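AP endonuclease, family 2 (Brucella melitensis biovar Abortus, PDB 3NGF) probably interconverts hydroxypyruvate and tartronate semialdehyde, as a manganese-binding hydroxypyruvate isomerase built on a xylose isomerase-like TIM barrel. Local coordinates at residues 97-100 and 101-105; 118-122 and 123-127; 173-177 and 178-182; 194-197 and 198-201; 238-241 and 242-246. One frame throughout, in Å; residues are numbered along the deposited sequence. Where two conformers were deposited one is given.

Overall arrangement
All five contacts are local and follow one another along the chain; none nests in or crosses another. Interaction 1 runs along the last turns of outer helix 88-104, and interaction 2 leads the loop after strand 109-111 into helix 122-140. Interaction 3 turns helix 165-175 back into barrel strand 180-185, touching interaction 2 through the salt bridge between Glu126 and Arg174. Interaction 4 starts helix 196-202, with its centre about 33 Å from that of interaction 1, across the barrel. Interaction 5 carries the chain from helix 228-237 into strand 243-246, beside strand 11-15 that completes the barrel; its Val238 packs on Ile200 and Glu201 of interaction 4.

Interaction 1: residues 97-100 and 101-105; sequences IALH and YALAL
Ala102 N donates to Ala98 O at 2.8 Å, and Leu103 N to Leu99 O over the same distance, while the bonds from Tyr101 N to Ile97 O and from Ala104 N to His100 O are longer. On this regular ladder, side chains one turn apart come together. Leu99 and Leu103 meet at 3.8 Å, the methyl CD1 of Leu99 set against the branch point CG of Leu103, and Leu103 CG also leans on the carbonyl oxygen of Leu99. Leucine suits position 99, which is buried and touches His143; Leu103, though exposed, covers the flank of Leu99.

These residues form the C-terminal end of helix 88-104, one of the outer helices of the TIM barrel, and Leu105 is the first residue to leave helical geometry. A second pair sits on another side of the helix. His100 turns an edge toward the face of Tyr101 in an offset edge-to-face stack, the centroids 5.5 Å apart and the planes at 89°; CD2 of His100 makes the close approach, 3.8 Å from Tyr101 CD1. The imidazole gets there because its CG stands anti to the backbone N (chi1 168°), whereas the phenol of Tyr101 swings back beside its own N, bringing CD1 to 3.4 Å from Ile97 O near the ring plane. Beyond the ring, Tyr101 OH is hydrogen-bonded to Phe48 O, and Tyr46 adds an edge-to-face partner. Small Ala102 lets the helix lie close to Phe67 of strand 63-68, and Ala104 touches Ala50 of helix 50-59.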
# COMPACT_ATOMS: atom_id res chain seq x y z
N ILE A 97 12.28 -10.55 7.72
CA ILE A 97 13.01 -9.44 7.13
C ILE A 97 12.15 -8.18 7.17
O ILE A 97 12.60 -7.14 7.63
CB ILE A 97 13.42 -9.75 5.67
CG1 ILE A 97 14.44 -10.90 5.61
CG2 ILE A 97 14.02 -8.51 5.00
CD1 ILE A 97 14.82 -11.30 4.18
N ALA A 98 10.89 -8.31 6.72
CA ALA A 98 9.93 -7.19 6.80
C ALA A 98 9.72 -6.67 8.24
O ALA A 98 9.69 -5.46 8.46
CB ALA A 98 8.60 -7.59 6.18
N LEU A 99 9.61 -7.59 9.20
CA LEU A 99 9.43 -7.27 10.63
C LEU A 99 10.62 -6.49 11.17
O LEU A 99 10.42 -5.48 11.87
CB LEU A 99 9.15 -8.54 11.46
CG LEU A 99 8.89 -8.40 12.97
CD1 LEU A 99 7.77 -7.39 13.26
CD2 LEU A 99 8.59 -9.77 13.63
N HIS A 100 11.84 -6.92 10.84
CA HIS A 100 13.06 -6.19 11.23
C HIS A 100 12.99 -4.73 10.82
O HIS A 100 13.21 -3.84 11.64
CB HIS A 100 14.34 -6.83 10.65
CG HIS A 100 15.55 -5.97 10.77
ND1 HIS A 100 16.18 -5.74 11.98
CD2 HIS A 100 16.24 -5.25 9.85
CE1 HIS A 100 17.21 -4.93 11.79
NE2 HIS A 100 17.27 -4.62 10.51
N TYR A 101 12.63 -4.48 9.56
CA TYR A 101 12.48 -3.11 9.09
C TYR A 101 11.29 -2.40 9.72
O TYR A 101 11.39 -1.22 10.08
CB TYR A 101 12.35 -3.08 7.56
CG TYR A 101 13.66 -3.17 6.83
CD1 TYR A 101 14.32 -4.39 6.69
CD2 TYR A 101 14.24 -2.04 6.26
CE1 TYR A 101 15.52 -4.48 6.03
CE2 TYR A 101 15.43 -2.12 5.58
CZ TYR A 101 16.08 -3.34 5.47
OH TYR A 101 17.27 -3.42 4.81
N ALA A 102 10.17 -3.09 9.88
CA ALA A 102 8.98 -2.47 10.50
C ALA A 102 9.25 -2.02 11.93
O ALA A 102 8.86 -0.93 12.31
CB ALA A 102 7.78 -3.43 10.47
N LEU A 103 9.97 -2.82 12.71
CA LEU A 103 10.31 -2.39 14.06
C LEU A 103 11.28 -1.20 14.05
O LEU A 103 11.08 -0.22 14.79
CB LEU A 103 10.84 -3.58 14.87
CG LEU A 103 9.82 -4.71 15.09
CD1 LEU A 103 10.47 -5.95 15.76
CD2 LEU A 103 8.64 -4.21 15.96
N ALA A 104 12.30 -1.25 13.19
CA ALA A 104 13.23 -0.13 13.05
C ALA A 104 12.59 1.21 12.68
O ALA A 104 13.01 2.27 13.16
CB ALA A 104 14.37 -0.48 12.08
N LEU A 105 11.58 1.15 11.80
CA LEU A 105 10.90 2.33 11.31
C LEU A 105 9.60 2.67 12.06
O LEU A 105 8.90 3.62 11.67
CB LEU A 105 10.58 2.14 9.81
CG LEU A 105 11.73 1.73 8.89
CD1 LEU A 105 11.29 1.80 7.42
CD2 LEU A 105 12.97 2.52 9.13

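Interaction 2: residues 118-122 and 123-127; sequences EGLDR and KACEE
Asp121 is still extended and Arg122 already helical, and across this change Asp121 O accepts Cys125 N at 3.0 Å while Arg122 O accepts Glu126 N. Asp121 is the N-cap of helix 122-140. Its OD2 takes the proton of Ala124 N at 3.0 Å, met on the anti side and 24° out of the carboxylate plane, and the other oxygen, OD1, reaches Lys123 N through a bridging water. One short acidic side chain thus serves two amides that have no carbonyl before them in the helix, and its negative charge probably also suits the positive end of the helix dipole.

From the first residue of the helix, Arg122 NE donates one turn ahead to Glu126 OE2 at 3.1 Å in a salt bridge. The oxygen lies at the edge of the guanidinium, in its plane, but the carboxylate is turned to stand nearly perpendicular, 86° between planes. The bend about CB-CG (chi2 67°) swings CD and NE of Arg122 over to Glu126, and CG itself lies 3.5 Å from OE2. A second water gives a proton to the same OE2 and makes a weak bond with Arg122 NH1. Just before the cap, Leu120 CB lies 3.6 Å from Cys125 SG; the leucine covers the small thiol, which is buried against Thr117 and Phe161. Along the exposed side, Lys123 NZ bonds Glu127 OE2 at 2.7 Å.

The remaining polar ends reach past this helix: Arg122 NH2 binds Phe161 O in a loop before helix 165-175, and Glu126 OE1 forms a salt bridge with Arg174 on helix 165-175 itself.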
# COMPACT_ATOMS: atom_id res chain seq x y z
N GLU A 118 -1.70 -16.44 -12.66
CA GLU A 118 -2.30 -16.90 -13.91
C GLU A 118 -1.66 -18.23 -14.32
O GLU A 118 -0.44 -18.37 -14.28
CB GLU A 118 -2.08 -15.86 -15.02
CG GLU A 118 -2.56 -16.31 -16.40
CD GLU A 118 -4.07 -16.50 -16.46
OE1 GLU A 118 -4.74 -16.33 -15.42
OE2 GLU A 118 -4.59 -16.81 -17.56
N GLY A 119 -2.49 -19.21 -14.68
CA GLY A 119 -1.98 -20.53 -15.06
C GLY A 119 -1.74 -21.48 -13.89
O GLY A 119 -1.39 -22.65 -14.09
N LEU A 120 -1.93 -20.99 -12.67
CA LEU A 120 -1.90 -21.86 -11.50
C LEU A 120 -3.32 -22.23 -11.10
O LEU A 120 -4.28 -21.57 -11.49
CB LEU A 120 -1.16 -21.19 -10.33
CG LEU A 120 0.30 -20.81 -10.53
CD1 LEU A 120 0.88 -20.25 -9.21
CD2 LEU A 120 1.15 -21.99 -11.03
N ASP A 121 -3.45 -23.32 -10.33
CA ASP A 121 -4.75 -23.75 -9.82
C ASP A 121 -5.28 -22.74 -8.77
O ASP A 121 -4.61 -22.46 -7.77
CB ASP A 121 -4.65 -25.16 -9.23
CG ASP A 121 -5.97 -25.64 -8.66
OD1 ASP A 121 -6.86 -26.05 -9.43
OD2 ASP A 121 -6.12 -25.60 -7.42
N ARG A 122 -6.46 -22.18 -9.02
CA ARG A 122 -6.99 -21.10 -8.19
C ARG A 122 -7.18 -21.52 -6.74
O ARG A 122 -6.82 -20.79 -5.83
CB ARG A 122 -8.31 -20.57 -8.77
CG ARG A 122 -8.85 -19.36 -8.02
CD ARG A 122 -7.93 -18.15 -8.21
NE ARG A 122 -8.29 -17.01 -7.37
CZ ARG A 122 -7.74 -15.81 -7.45
NH1 ARG A 122 -8.14 -14.84 -6.62
NH2 ARG A 122 -6.80 -15.54 -8.36
N LYS A 123 -7.73 -22.72 -6.53
CA LYS A 123 -7.96 -23.21 -5.18
C LYS A 123 -6.65 -23.35 -4.40
O LYS A 123 -6.59 -22.97 -3.24
CB LYS A 123 -8.74 -24.54 -5.22
CG LYS A 123 -9.14 -25.09 -3.85
CD LYS A 123 -9.81 -26.48 -3.97
CE LYS A 123 -10.07 -27.12 -2.60
NZ LYS A 123 -8.85 -27.75 -1.99
N ALA A 124 -5.61 -23.90 -5.03
CA ALA A 124 -4.30 -24.03 -4.37
C ALA A 124 -3.76 -22.65 -4.01
O ALA A 124 -3.18 -22.46 -2.93
CB ALA A 124 -3.30 -24.73 -5.28
N CYS A 125 -3.95 -21.69 -4.90
CA CYS A 125 -3.45 -20.34 -4.65
C CYS A 125 -4.14 -19.67 -3.46
O CYS A 125 -3.47 -19.04 -2.62
CB CYS A 125 -3.62 -19.44 -5.88
SG CYS A 125 -2.53 -19.85 -7.28
N GLU A 126 -5.46 -19.79 -3.41
CA GLU A 126 -6.24 -19.22 -2.32
C GLU A 126 -5.91 -19.89 -0.99
O GLU A 126 -5.82 -19.21 0.01
CB GLU A 126 -7.73 -19.31 -2.60
CG GLU A 126 -8.17 -18.46 -3.78
CD GLU A 126 -9.66 -18.52 -4.06
OE1 GLU A 126 -10.40 -19.23 -3.31
OE2 GLU A 126 -10.11 -17.88 -5.05
N GLU A 127 -5.72 -21.21 -1.01
CA GLU A 127 -5.31 -21.94 0.18
C GLU A 127 -3.95 -21.48 0.69
O GLU A 127 -3.77 -21.32 1.90
CB GLU A 127 -5.31 -23.46 -0.09
CG GLU A 127 -6.70 -24.04 0.03
CD GLU A 127 -6.80 -25.50 -0.32
OE1 GLU A 127 -5.78 -26.12 -0.72
OE2 GLU A 127 -7.93 -26.02 -0.19
O HOH W 1 -9.12 -24.37 -8.60
O HOH W 2 -10.76 -15.13 -4.58

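Interaction 3: residues 173-177 and 178-182; sequences KRVNR and PNVAV
Val175 directs CG1 anti to its backbone N (chi1 167°), and Val180 keeps CG2 anti to its carbonyl carbon; these two methyls meet at 3.9 Å, the side chains crossing at about a right angle. They close the alpha-to-beta turn of a beta-alpha-beta unit of the TIM barrel, in which helix 165-175 is followed by strand 180-185. Valine suits both ends, since its branch lies close to the backbone, so two valines can meet where helix and strand run close. Val180 CG2 is shared: it also lies 3.8 Å from Arg177 CB, so that the aliphatic root of the arginine roofs the same buried spot, which Val172 and Ala137 line further.

Between them the chain leaves the helix at Asn176, whose positive phi is one that asparagine tolerates well. A type I beta turn then runs from Arg177 to Val180. Pro178 holds its second position, where the fixed phi of the ring fits, and the closing bond from Val180 N to Arg177 O is weak, at 3.3 Å with an angle of 130°. Asn179, the third residue of the turn, sends ND2 to the carbonyl oxygens of Ile145 and Ala137, and so ties the turn to the residue just before strand 146-149 and the last turn of helix 122-140.

Arg177 itself curls away from the turn, and its NE is paired with Asp138. Its NH1 doubles back to Asn176 O at 3.0 Å: the acceptor lies in the guanidinium plane, yet the nitrogen stands above the carbonyl plane, 53° out of it.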
# COMPACT_ATOMS: atom_id res chain seq x y z
N LYS A 173 -11.82 -12.48 5.29
CA LYS A 173 -12.72 -13.15 6.23
C LYS A 173 -12.31 -14.62 6.41
O LYS A 173 -12.36 -15.15 7.52
CB LYS A 173 -14.18 -13.04 5.77
CG LYS A 173 -14.84 -11.72 6.15
CD LYS A 173 -16.27 -11.62 5.64
CE LYS A 173 -16.75 -10.16 5.62
NZ LYS A 173 -18.01 -10.05 4.81
N ARG A 174 -11.89 -15.26 5.33
CA ARG A 174 -11.42 -16.64 5.42
C ARG A 174 -10.13 -16.77 6.22
O ARG A 174 -9.96 -17.75 6.94
CB ARG A 174 -11.26 -17.26 4.04
CG ARG A 174 -12.60 -17.34 3.30
CD ARG A 174 -12.42 -17.69 1.85
NE ARG A 174 -11.77 -18.99 1.63
CZ ARG A 174 -11.32 -19.40 0.43
NH1 ARG A 174 -11.44 -18.62 -0.65
NH2 ARG A 174 -10.75 -20.58 0.32
N VAL A 175 -9.27 -15.75 6.13
CA VAL A 175 -8.00 -15.70 6.90
C VAL A 175 -8.30 -15.70 8.40
O VAL A 175 -7.62 -16.38 9.20
CB VAL A 175 -7.13 -14.49 6.50
CG1 VAL A 175 -5.98 -14.23 7.50
CG2 VAL A 175 -6.61 -14.65 5.06
N ASN A 176 -9.31 -14.91 8.79
CA ASN A 176 -9.85 -14.92 10.15
C ASN A 176 -8.79 -14.50 11.18
O ASN A 176 -8.53 -15.22 12.15
CB ASN A 176 -10.44 -16.30 10.49
CG ASN A 176 -11.39 -16.26 11.68
OD1 ASN A 176 -12.22 -15.37 11.78
ND2 ASN A 176 -11.28 -17.26 12.57
N ARG A 177 -8.20 -13.32 10.94
CA ARG A 177 -7.24 -12.72 11.87
C ARG A 177 -7.53 -11.23 11.95
O ARG A 177 -7.62 -10.56 10.91
CB ARG A 177 -5.80 -12.94 11.40
CG ARG A 177 -5.37 -14.42 11.38
CD ARG A 177 -5.16 -14.96 12.78
NE ARG A 177 -4.54 -16.28 12.79
CZ ARG A 177 -5.18 -17.42 12.54
NH1 ARG A 177 -6.47 -17.43 12.29
NH2 ARG A 177 -4.51 -18.57 12.56
N PRO A 178 -7.64 -10.69 13.18
CA PRO A 178 -8.03 -9.27 13.29
C PRO A 178 -7.02 -8.27 12.72
O PRO A 178 -7.43 -7.19 12.25
CB PRO A 178 -8.21 -9.08 14.79
CG PRO A 178 -8.65 -10.44 15.28
CD PRO A 178 -7.78 -11.40 14.47
N ASN A 179 -5.74 -8.62 12.73
CA ASN A 179 -4.70 -7.73 12.18
C ASN A 179 -4.39 -8.01 10.68
O ASN A 179 -3.24 -7.93 10.22
CB ASN A 179 -3.43 -7.75 13.04
CG ASN A 179 -2.73 -9.07 13.03
OD1 ASN A 179 -3.37 -10.14 13.06
ND2 ASN A 179 -1.39 -9.03 13.02
N VAL A 180 -5.45 -8.29 9.93
CA VAL A 180 -5.36 -8.43 8.48
C VAL A 180 -6.49 -7.58 7.90
O VAL A 180 -7.61 -7.58 8.46
CB VAL A 180 -5.53 -9.90 8.04
CG1 VAL A 180 -5.58 -10.03 6.54
CG2 VAL A 180 -4.42 -10.78 8.60
N ALA A 181 -6.19 -6.83 6.84
CA ALA A 181 -7.20 -6.01 6.16
C ALA A 181 -6.84 -5.75 4.71
O ALA A 181 -5.85 -6.27 4.21
CB ALA A 181 -7.45 -4.69 6.89
N VAL A 182 -7.67 -4.97 4.05
CA VAL A 182 -7.49 -4.61 2.65
C VAL A 182 -6.81 -3.24 2.54
O VAL A 182 -7.05 -2.33 3.35
CB VAL A 182 -8.85 -4.54 1.95
CG1 VAL A 182 -8.71 -4.10 0.45
CG2 VAL A 182 -9.56 -5.92 2.04
O HOH W 3 -9.53 -9.23 9.36

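Interaction 4: residues 194-197 and 198-201; sequences GDLT and RLIE
Asp195 O accepts Leu199 N at 2.9 Å, the first of three backbone bonds that start the helix; Leu196 O then takes Ile200 N, and Thr197 O takes Glu201 N.

Among the polar side-chain contacts, Asp195 is at the N-cap position but makes no direct capping bond. Its backbone has positive phi, and its carboxylate crosses the root of Arg198 at a slant, OD2 3.8 Å from Arg198 CB. A water does the linking instead, giving a proton to Asp195 OD1 at 2.7 Å and accepting one from Arg198 N at 3.0 Å. The acid still faces the first turn, where its charge probably suits the helix dipole. Arg198, turned about its CB-CG bond (chi2 -68°), carries its guanidinium along the helix to Glu201, and NH1 donates to OE1 at 3.0 Å in a salt bridge. The oxygen is met on its syn side, and it sits 25° out of the guanidinium plane.

Apolar and van der Waals contacts fill the rest. Thr197 and Glu201 lie side by side, pointing the same way, with the methyl CG2 of Thr197 3.8 Å from Glu201 OE2. Leu196 CD2 comes to 4.3 Å from Leu199 CD2, and Ile200 CG1 lies 3.1 Å from Leu196 O. These branched residues suit the buried side: Leu196 meets Leu231 of helix 228-237 and Ala189 of helix 186-192, Leu199 touches Leu166 of helix 165-175, and Ile200 meets Val234. The side chain of Leu196 lies about 13 Å from the bound manganese.

This is the beginning of a short amphipathic helix, 196-202, on the outside of the TIM barrel, following helix 186-192 and leading to strand 207-212.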
# COMPACT_ATOMS: atom_id res chain seq x y z
N GLY A 194 -15.41 0.19 -9.80
CA GLY A 194 -16.26 1.36 -9.80
C GLY A 194 -17.15 1.48 -8.57
O GLY A 194 -16.87 0.88 -7.53
N ASP A 195 -18.21 2.29 -8.66
CA ASP A 195 -19.19 2.48 -7.57
C ASP A 195 -18.50 2.76 -6.24
O ASP A 195 -18.80 2.13 -5.22
CB ASP A 195 -20.07 1.22 -7.43
CG ASP A 195 -21.39 1.47 -6.75
OD1 ASP A 195 -21.90 2.62 -6.71
OD2 ASP A 195 -21.99 0.48 -6.27
N LEU A 196 -17.61 3.74 -6.24
CA LEU A 196 -16.65 3.88 -5.14
C LEU A 196 -17.25 4.35 -3.83
O LEU A 196 -16.82 3.89 -2.77
CB LEU A 196 -15.51 4.81 -5.54
CG LEU A 196 -14.68 4.44 -6.77
CD1 LEU A 196 -13.57 5.48 -6.97
CD2 LEU A 196 -14.09 3.03 -6.73
N THR A 197 -18.24 5.24 -3.86
CA THR A 197 -18.87 5.72 -2.62
C THR A 197 -19.54 4.58 -1.87
O THR A 197 -19.28 4.35 -0.66
CB THR A 197 -19.86 6.84 -2.87
OG1 THR A 197 -19.17 7.92 -3.50
CG2 THR A 197 -20.49 7.33 -1.56
N ARG A 198 -20.34 3.83 -2.60
CA ARG A 198 -21.04 2.68 -2.03
C ARG A 198 -20.10 1.53 -1.70
O ARG A 198 -20.31 0.81 -0.71
CB ARG A 198 -22.19 2.26 -2.97
CG ARG A 198 -23.27 3.32 -3.06
CD ARG A 198 -24.05 3.50 -1.77
NE ARG A 198 -25.17 4.42 -1.99
CZ ARG A 198 -25.24 5.69 -1.60
NH1 ARG A 198 -24.27 6.24 -0.87
NH2 ARG A 198 -26.31 6.40 -1.92
N LEU A 199 -19.00 1.42 -2.45
CA LEU A 199 -17.99 0.42 -2.15
C LEU A 199 -17.29 0.72 -0.81
O LEU A 199 -17.15 -0.17 0.04
CB LEU A 199 -16.93 0.39 -3.24
CG LEU A 199 -15.84 -0.65 -3.18
CD1 LEU A 199 -16.43 -2.06 -3.21
CD2 LEU A 199 -14.81 -0.45 -4.35
N ILE A 200 -16.86 1.97 -0.65
CA ILE A 200 -16.23 2.44 0.60
C ILE A 200 -17.13 2.19 1.78
O ILE A 200 -16.68 1.68 2.82
CB ILE A 200 -15.83 3.95 0.54
CG1 ILE A 200 -14.69 4.14 -0.47
CG2 ILE A 200 -15.44 4.46 1.93
CD1 ILE A 200 -14.35 5.62 -0.81
N GLU A 201 -18.41 2.49 1.59
CA GLU A 201 -19.42 2.26 2.61
C GLU A 201 -19.61 0.78 2.96
O GLU A 201 -19.71 0.44 4.17
CB GLU A 201 -20.74 2.94 2.19
CG GLU A 201 -20.64 4.48 2.30
CD GLU A 201 -21.79 5.22 1.67
OE1 GLU A 201 -22.58 4.60 0.95
OE2 GLU A 201 -21.90 6.44 1.91
O HOH W 4 -21.02 4.83 -5.34

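Interaction 5: residues 238-241 and 242-246; sequences VGYR and GWVGC
Tyr240 lays its ring over the backbone of Gly242 in the loop that joins helix 228-237 to barrel strand 243-246, just after a Schellman motif in which Gly239, with positive phi, ends the helix of this TIM-barrel unit. From CB the side chain runs anti to the backbone N (chi1 -179°), which sends the ring forward along the chain rather than back to the helix. Gly242 N sits over the centre of the ring, 3.4 Å above its plane, with CZ and CE2 nearest to it. CE2 also approaches Gly242 C and, at the ring edge, Val244 CG2 at 4.4 Å. CZ comes closest to the glycine, 3.4 Å from its CA. Glycine suits this place because a CB here would run into Tyr240 OH.

At the tip, Tyr240 OH donates to Trp243 O at 2.7 Å. The carbonyl oxygen lies at the edge of the ring, in its plane, while the hydroxyl is tilted 27° from the carbonyl plane; a weak bond also joins this OH to Ser208 O. Phe207 and Val210 of the neighbouring strand 207-212 both meet the ring. Trp243 points its side chain elsewhere, making a cation-pi contact with Arg11 of strand 11-15, while the side chain of Val244 lies about 6 Å from that of the manganese ligand Gln211.

On the outer side of the loop, Arg241 folds back through its second torsion (chi2 -76°) and brings NH1 to Tyr240 O at 2.9 Å, the nitrogen standing well above the carbonyl plane.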
# COMPACT_ATOMS: atom_id res chain seq x y z
N VAL A 238 -17.31 8.01 6.83
CA VAL A 238 -17.33 6.65 7.36
C VAL A 238 -16.43 6.47 8.59
O VAL A 238 -16.41 5.40 9.18
CB VAL A 238 -16.96 5.60 6.29
CG1 VAL A 238 -17.94 5.69 5.10
CG2 VAL A 238 -15.51 5.75 5.83
N GLY A 239 -15.70 7.51 8.98
CA GLY A 239 -14.86 7.45 10.17
C GLY A 239 -13.48 6.88 9.91
O GLY A 239 -12.84 6.37 10.83
N TYR A 240 -12.99 6.98 8.67
CA TYR A 240 -11.63 6.52 8.37
C TYR A 240 -10.63 7.49 8.96
O TYR A 240 -10.71 8.69 8.71
CB TYR A 240 -11.41 6.41 6.86
CG TYR A 240 -10.03 5.92 6.51
CD1 TYR A 240 -9.64 4.62 6.81
CD2 TYR A 240 -9.12 6.76 5.91
CE1 TYR A 240 -8.36 4.17 6.50
CE2 TYR A 240 -7.82 6.33 5.62
CZ TYR A 240 -7.47 5.04 5.90
OH TYR A 240 -6.21 4.62 5.58
N ARG A 241 -9.69 6.98 9.75
CA ARG A 241 -8.65 7.81 10.35
C ARG A 241 -7.26 7.23 10.16
O ARG A 241 -6.35 7.48 10.96
CB ARG A 241 -8.96 8.02 11.84
CG ARG A 241 -10.35 8.60 12.09
CD ARG A 241 -10.46 10.09 11.81
NE ARG A 241 -11.79 10.58 12.16
CZ ARG A 241 -12.86 10.56 11.36
NH1 ARG A 241 -12.80 10.10 10.10
NH2 ARG A 241 -14.02 11.04 11.82
N GLY A 242 -7.08 6.44 9.11
CA GLY A 242 -5.74 6.00 8.69
C GLY A 242 -5.11 7.08 7.83
O GLY A 242 -5.48 8.25 7.93
N TRP A 243 -4.16 6.70 6.98
CA TRP A 243 -3.48 7.63 6.10
C TRP A 243 -3.95 7.41 4.67
O TRP A 243 -4.46 6.34 4.34
CB TRP A 243 -1.97 7.40 6.14
CG TRP A 243 -1.29 7.77 7.43
CD1 TRP A 243 -1.23 7.03 8.55
CD2 TRP A 243 -0.57 8.97 7.70
NE1 TRP A 243 -0.51 7.68 9.52
CE2 TRP A 243 -0.09 8.88 9.02
CE3 TRP A 243 -0.27 10.11 6.95
CZ2 TRP A 243 0.64 9.90 9.62
CZ3 TRP A 243 0.47 11.13 7.56
CH2 TRP A 243 0.93 11.01 8.86
N VAL A 244 -3.73 8.41 3.83
CA VAL A 244 -4.01 8.32 2.41
C VAL A 244 -2.69 8.43 1.65
O VAL A 244 -2.05 9.50 1.65
CB VAL A 244 -5.01 9.42 1.95
CG1 VAL A 244 -5.28 9.30 0.45
CG2 VAL A 244 -6.30 9.30 2.73
N GLY A 245 -2.24 7.33 1.05
CA GLY A 245 -0.96 7.30 0.33
C GLY A 245 -1.06 7.90 -1.06
O GLY A 245 -1.98 7.58 -1.81
N CYS A 246 -0.12 8.78 -1.39
CA CYS A 246 -0.06 9.43 -2.71
C CYS A 246 0.84 8.66 -3.70
O CYS A 246 1.96 9.07 -4.04
CB CYS A 246 0.40 10.88 -2.56
SG CYS A 246 -0.71 11.88 -1.53